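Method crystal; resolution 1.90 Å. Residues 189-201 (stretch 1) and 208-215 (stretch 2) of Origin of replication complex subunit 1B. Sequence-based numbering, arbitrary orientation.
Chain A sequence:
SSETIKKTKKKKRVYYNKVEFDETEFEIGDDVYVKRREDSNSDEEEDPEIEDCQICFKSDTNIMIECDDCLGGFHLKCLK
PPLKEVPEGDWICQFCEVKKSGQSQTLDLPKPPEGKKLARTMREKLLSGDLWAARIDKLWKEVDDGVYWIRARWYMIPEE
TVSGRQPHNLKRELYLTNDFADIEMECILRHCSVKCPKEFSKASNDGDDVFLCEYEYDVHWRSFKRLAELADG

Stretch 1 189-201: LRHCSVKCPKEFS
Stretch 2, residues 208-215: DDVFLCEY

Residues 189-195 form an extended strand that runs parallel to the short strand 210-212, their axes crossing at -29° and approaching to 4.5 Å. Ser-193 pairs with Val-210, Val-194 with Phe-211 and Lys-195 with Leu-212, with CA-CA separations of 4.7-4.9 Å. Stretch 1 hydrogen-bonds through alternate residues: Ser-193 N donates to Asp-209 O (2.8 Å) and Ser-193 O accepts from Phe-211 N (2.9 Å); two residues on, Lys-195 N donates to Phe-211 O (2.7 Å) and Lys-195 O accepts from Cys-213 N (2.9 Å). Phi/psi values are -124/111 at Ser-193, -102/122 at Val-194, -130/161 at Phe-211 and -105/133 at Leu-212.

On the face carrying Val-194 and Phe-211, Val-194 (chi1 t) lodges beside Cys-213, its CG1 only 3.4 Å from Cys-213 CB, while Val-194 CG2 lies 4.4 Å from Phe-211 CB. The Phe-211 ring (m, chi2 -86°) meets Cys-192 (p) edge-on, with Phe-211 CE2 3.9 Å from Cys-192 CB.

The other face bears Ser-193, Lys-195, Val-210 and Leu-212. After Lys-195 the chain turns at Cys-196 (-73/163) into a weakly bonded helix, about 197-200, which brings Phe-200 (t, chi2 71°) back over stretch 2. Leu-212 (t, p) fits beneath this ring: its CB sits 3.8 Å from the Phe-200 centroid, 17° off the normal. Val-210 CG1 packs obliquely, 4.1 Å from Phe-200 CE1, and also touches Lys-195 CG (4.0 Å). Pro-197 extends the cover, its CG 4.3 Å from Leu-212 CD1 and 3.5 Å from Glu-214 CD.

At the other end, Arg-190 (p, t, t, chi4 81°) reaches Asp-209 (m), whose CA-CB bond points toward stretch 1. Their salt bridge joins Arg-190 NH1 to Asp-209 OD2 at 2.9 Å, near the guanidinium plane. One water links Asp-208 OD2 to Asp-209 OD1, donating to both.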

# COMPACT_ATOMS: atom_id res chain seq x y z
N LEU A 189 4.86 8.42 7.19
CA LEU A 189 3.47 8.86 7.26
C LEU A 189 2.69 7.95 8.20
O LEU A 189 2.25 8.39 9.26
CB LEU A 189 2.84 8.87 5.86
CG LEU A 189 3.37 9.96 4.93
CD1 LEU A 189 2.80 9.81 3.53
CD2 LEU A 189 3.06 11.34 5.50
N ARG A 190 2.52 6.70 7.81
CA ARG A 190 1.89 5.70 8.67
C ARG A 190 2.13 4.30 8.11
O ARG A 190 2.68 4.16 7.02
CB ARG A 190 0.39 5.96 8.83
CG ARG A 190 -0.35 6.18 7.53
CD ARG A 190 -1.82 6.54 7.78
NE ARG A 190 -2.60 6.63 6.55
CZ ARG A 190 -3.11 5.59 5.91
NH1 ARG A 190 -2.91 4.36 6.37
NH2 ARG A 190 -3.81 5.76 4.79
N HIS A 191 1.74 3.28 8.86
CA HIS A 191 1.91 1.90 8.42
C HIS A 191 1.04 1.58 7.21
O HIS A 191 -0.06 2.11 7.05
CB HIS A 191 1.56 0.92 9.55
CG HIS A 191 2.61 0.82 10.61
ND1 HIS A 191 2.58 1.57 11.76
CD2 HIS A 191 3.71 0.04 10.70
CE1 HIS A 191 3.62 1.26 12.51
NE2 HIS A 191 4.32 0.33 11.89
N CYS A 192 1.54 0.69 6.37
CA CYS A 192 0.70 -0.03 5.42
C CYS A 192 0.91 -1.52 5.70
O CYS A 192 1.72 -1.88 6.55
CB CYS A 192 1.02 0.33 3.97
SG CYS A 192 2.72 -0.00 3.43
N SER A 193 0.17 -2.38 5.02
CA SER A 193 0.31 -3.81 5.25
C SER A 193 0.63 -4.55 3.96
O SER A 193 -0.21 -4.65 3.06
CB SER A 193 -0.96 -4.38 5.90
OG SER A 193 -0.71 -5.68 6.41
N VAL A 194 1.85 -5.06 3.87
CA VAL A 194 2.29 -5.75 2.66
C VAL A 194 2.25 -7.26 2.88
O VAL A 194 2.89 -7.78 3.79
CB VAL A 194 3.71 -5.32 2.27
CG1 VAL A 194 4.14 -6.06 1.03
CG2 VAL A 194 3.76 -3.82 2.04
N LYS A 195 1.50 -7.96 2.03
CA LYS A 195 1.24 -9.38 2.22
C LYS A 195 2.00 -10.24 1.22
O LYS A 195 2.13 -9.88 0.05
CB LYS A 195 -0.26 -9.66 2.08
CG LYS A 195 -1.15 -8.82 2.97
CD LYS A 195 -0.98 -9.21 4.44
CE LYS A 195 -1.93 -8.42 5.32
NZ LYS A 195 -1.78 -8.79 6.76
N CYS A 196 2.48 -11.39 1.69
CA CYS A 196 3.04 -12.40 0.80
C CYS A 196 1.86 -13.04 0.06
O CYS A 196 0.71 -12.89 0.49
CB CYS A 196 3.81 -13.45 1.61
SG CYS A 196 2.79 -14.53 2.62
N PRO A 197 2.14 -13.73 -1.07
CA PRO A 197 1.05 -14.28 -1.89
C PRO A 197 0.10 -15.18 -1.10
O PRO A 197 -1.10 -15.16 -1.34
CB PRO A 197 1.78 -15.11 -2.94
CG PRO A 197 3.11 -14.51 -3.03
CD PRO A 197 3.45 -14.00 -1.67
N LYS A 198 0.65 -15.96 -0.17
CA LYS A 198 -0.15 -16.90 0.60
C LYS A 198 -1.20 -16.22 1.48
O LYS A 198 -2.17 -16.86 1.90
CB LYS A 198 0.75 -17.77 1.47
CG LYS A 198 0.94 -19.19 0.97
CD LYS A 198 1.43 -19.23 -0.46
CE LYS A 198 1.87 -20.64 -0.85
NZ LYS A 198 2.96 -21.16 0.02
N GLU A 199 -1.00 -14.93 1.77
CA GLU A 199 -1.88 -14.23 2.70
C GLU A 199 -2.63 -13.05 2.09
O GLU A 199 -3.46 -12.43 2.75
CB GLU A 199 -1.08 -13.77 3.92
CG GLU A 199 -0.34 -14.90 4.62
CD GLU A 199 0.45 -14.43 5.83
OE1 GLU A 199 0.52 -13.20 6.04
OE2 GLU A 199 0.99 -15.29 6.55
N PHE A 200 -2.36 -12.75 0.83
CA PHE A 200 -2.95 -11.58 0.19
C PHE A 200 -4.46 -11.68 -0.01
O PHE A 200 -5.20 -10.76 0.35
CB PHE A 200 -2.27 -11.25 -1.14
CG PHE A 200 -2.87 -10.07 -1.86
CD1 PHE A 200 -2.68 -8.78 -1.36
CD2 PHE A 200 -3.63 -10.24 -3.00
CE1 PHE A 200 -3.24 -7.69 -2.01
CE2 PHE A 200 -4.19 -9.15 -3.65
CZ PHE A 200 -3.99 -7.87 -3.15
N SER A 201 -4.93 -12.78 -0.58
CA SER A 201 -6.35 -12.91 -0.89
C SER A 201 -7.21 -12.92 0.37
O SER A 201 -8.34 -12.43 0.37
CB SER A 201 -6.63 -14.15 -1.74
OG SER A 201 -6.63 -15.33 -0.95
N ASP A 208 -7.80 -0.25 2.78
CA ASP A 208 -7.18 0.40 1.62
C ASP A 208 -5.66 0.25 1.56
O ASP A 208 -5.06 0.45 0.51
CB ASP A 208 -7.55 1.88 1.61
CG ASP A 208 -7.38 2.52 0.25
OD1 ASP A 208 -7.67 1.83 -0.75
OD2 ASP A 208 -6.97 3.70 0.19
N ASP A 209 -5.05 -0.08 2.68
CA ASP A 209 -3.60 -0.04 2.78
C ASP A 209 -2.95 -1.42 2.71
O ASP A 209 -1.88 -1.66 3.28
CB ASP A 209 -3.20 0.70 4.06
CG ASP A 209 -3.78 2.10 4.10
OD1 ASP A 209 -3.50 2.89 3.17
OD2 ASP A 209 -4.55 2.42 5.04
N VAL A 210 -3.60 -2.32 1.98
CA VAL A 210 -3.12 -3.68 1.82
C VAL A 210 -2.50 -3.88 0.44
O VAL A 210 -3.12 -3.57 -0.58
CB VAL A 210 -4.26 -4.70 2.02
CG1 VAL A 210 -3.78 -6.12 1.70
CG2 VAL A 210 -4.79 -4.62 3.45
N PHE A 211 -1.27 -4.40 0.42
CA PHE A 211 -0.58 -4.62 -0.84
C PHE A 211 -0.02 -6.03 -0.93
O PHE A 211 0.12 -6.72 0.07
CB PHE A 211 0.56 -3.60 -1.01
CG PHE A 211 0.10 -2.18 -0.93
CD1 PHE A 211 -0.38 -1.53 -2.05
CD2 PHE A 211 0.13 -1.50 0.28
CE1 PHE A 211 -0.82 -0.22 -1.97
CE2 PHE A 211 -0.31 -0.19 0.36
CZ PHE A 211 -0.78 0.45 -0.76
N LEU A 212 0.28 -6.44 -2.16
CA LEU A 212 0.87 -7.74 -2.42
C LEU A 212 2.34 -7.57 -2.75
O LEU A 212 2.70 -6.70 -3.55
CB LEU A 212 0.18 -8.40 -3.61
CG LEU A 212 0.92 -9.57 -4.26
CD1 LEU A 212 0.90 -10.78 -3.35
CD2 LEU A 212 0.34 -9.91 -5.64
N CYS A 213 3.20 -8.38 -2.14
CA CYS A 213 4.59 -8.46 -2.59
C CYS A 213 5.08 -9.90 -2.58
O CYS A 213 5.15 -10.54 -1.53
CB CYS A 213 5.52 -7.61 -1.72
SG CYS A 213 7.23 -7.61 -2.32
N GLU A 214 5.40 -10.40 -3.77
CA GLU A 214 5.93 -11.75 -3.92
C GLU A 214 7.42 -11.73 -4.21
O GLU A 214 8.15 -12.64 -3.82
CB GLU A 214 5.19 -12.49 -5.04
CG GLU A 214 5.70 -13.91 -5.29
CD GLU A 214 4.73 -14.74 -6.11
OE1 GLU A 214 3.80 -14.16 -6.69
OE2 GLU A 214 4.91 -15.98 -6.16
N TYR A 215 7.88 -10.68 -4.90
CA TYR A 215 9.25 -10.67 -5.42
C TYR A 215 10.14 -9.56 -4.89
O TYR A 215 9.70 -8.44 -4.64
CB TYR A 215 9.25 -10.57 -6.94
CG TYR A 215 8.51 -11.68 -7.63
CD1 TYR A 215 9.12 -12.91 -7.86
CD2 TYR A 215 7.19 -11.51 -8.04
CE1 TYR A 215 8.43 -13.93 -8.49
CE2 TYR A 215 6.50 -12.52 -8.66
CZ TYR A 215 7.12 -13.73 -8.89
OH TYR A 215 6.42 -14.74 -9.51
O HOH W 1 -4.91 4.66 1.80
O HOH W 2 -6.68 4.22 4.59